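PDB 4WWM: uncharacterized protein from Sulfolobus solfataricus, which probably acts as a ubiquitin-like protein modifier of the Urm1 family, with likely roles, as in relatives, in the proteasome pathway and tRNA processing. Local coordinates for residues A[8-11]-A[12-15]. Sequence-based numbering, arbitrary orientation.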
# COMPACT_ATOMS: atom_id res chain seq x y z
N GLY A 8 10.30 -5.18 4.12
CA GLY A 8 11.25 -4.50 4.97
C GLY A 8 10.72 -4.21 6.36
O GLY A 8 9.94 -5.00 6.90
N PRO A 9 11.14 -3.08 6.96
CA PRO A 9 10.73 -2.72 8.32
C PRO A 9 9.22 -2.57 8.50
O PRO A 9 8.75 -2.65 9.63
CB PRO A 9 11.43 -1.38 8.55
CG PRO A 9 12.62 -1.42 7.66
CD PRO A 9 12.18 -2.17 6.44
N LEU A 10 8.49 -2.33 7.41
CA LEU A 10 7.04 -2.14 7.51
C LEU A 10 6.37 -3.37 8.11
O LEU A 10 5.35 -3.26 8.78
CB LEU A 10 6.44 -1.84 6.14
CG LEU A 10 6.79 -0.50 5.48
CD1 LEU A 10 6.04 -0.36 4.16
CD2 LEU A 10 6.49 0.68 6.39
N ILE A 11 6.96 -4.54 7.87
CA ILE A 11 6.41 -5.79 8.38
C ILE A 11 6.33 -5.76 9.91
O ILE A 11 5.28 -6.03 10.48
CB ILE A 11 7.26 -6.99 7.92
CG1 ILE A 11 7.19 -7.12 6.40
CG2 ILE A 11 6.78 -8.29 8.59
CD1 ILE A 11 8.23 -8.06 5.82
N SER A 12 7.44 -5.41 10.56
CA SER A 12 7.45 -5.36 12.02
C SER A 12 6.68 -4.15 12.53
O SER A 12 6.06 -4.22 13.59
CB SER A 12 8.89 -5.33 12.55
OG SER A 12 9.51 -4.10 12.25
N GLN A 13 6.70 -3.05 11.79
CA GLN A 13 6.03 -1.83 12.20
C GLN A 13 4.51 -1.97 12.19
O GLN A 13 3.82 -1.42 13.05
CB GLN A 13 6.47 -0.66 11.32
CG GLN A 13 7.91 -0.23 11.56
CD GLN A 13 8.35 0.89 10.64
OE1 GLN A 13 7.62 1.29 9.73
NE2 GLN A 13 9.55 1.40 10.88
N PHE A 14 3.99 -2.70 11.21
CA PHE A 14 2.55 -2.97 11.13
C PHE A 14 2.16 -4.24 11.89
O PHE A 14 1.00 -4.40 12.26
CB PHE A 14 2.11 -3.11 9.67
CG PHE A 14 1.84 -1.80 9.00
CD1 PHE A 14 0.58 -1.21 9.08
CD2 PHE A 14 2.82 -1.15 8.27
CE1 PHE A 14 0.32 -0.01 8.46
CE2 PHE A 14 2.57 0.05 7.65
CZ PHE A 14 1.32 0.62 7.74
N ASN A 15 3.13 -5.12 12.10
CA ASN A 15 2.93 -6.39 12.80
C ASN A 15 2.16 -7.43 11.98
O ASN A 15 1.51 -8.32 12.54
CB ASN A 15 2.22 -6.17 14.14
CG ASN A 15 2.47 -7.29 15.14
OD1 ASN A 15 3.55 -7.88 15.17
ND2 ASN A 15 1.47 -7.59 15.95
O HOH W 1 10.22 -6.05 9.63
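Pro9 O accepts from both Gln13 N and Ser12 OG at the start of a short helical turn, an example of a helical carbonyl that takes a side-chain hydroxyl beside its regular backbone partner. Gln13 N donates to it in the carbonyl plane at 3.0 Å, the ordinary helical bond to the residue four positions back. Ser12 OG also donates to Pro9 O, 3.1 Å away, but arrives tilted 20° from that plane. A chi1 of 70° sets this hydroxyl between the serine's own backbone N and carbonyl carbon, from where it reaches back along the chain. The backbone N of Ser12 donates to a water, which in turn donates to Gly8 O and so bridges the turn where Gly8, with positive phi, leads into the helix; at 4.5 Å, Ser12 N and Gly8 O are too far apart for a direct bond.

In this ubiquitin-like fold, helix 10-14 follows strand 3-6, in the connection to strand 18-20, antiparallel to strand 3-6, and packs beside the ends of strands 3-6 and 73-78: Leu10 packs on Ile76 and Pro78 of strand 73-78, while Phe14 lies against Leu6 and the loop residues Leu39 and Ile40.

Leu10 and Phe14, one turn apart, run side by side in the same direction, and CD2 of Leu10 approaches CE2 of the ring at 4.2 Å. Leu10 O accepts from Phe14 N at 2.8 Å and also lies at the ring's edge, in its plane, 3.3 Å from Phe14 CD2. The same leucine methyl, CD2, also meets the amide oxygen of Gln13, OE1, at 3.6 Å. The glutamine chain is extended beyond CG (chi2 178°), running back past Pro9 O until NE2 comes alongside the proline CB. Asn15, which leaves the helix with positive phi, donates a weak bond from its N to Ile11 O.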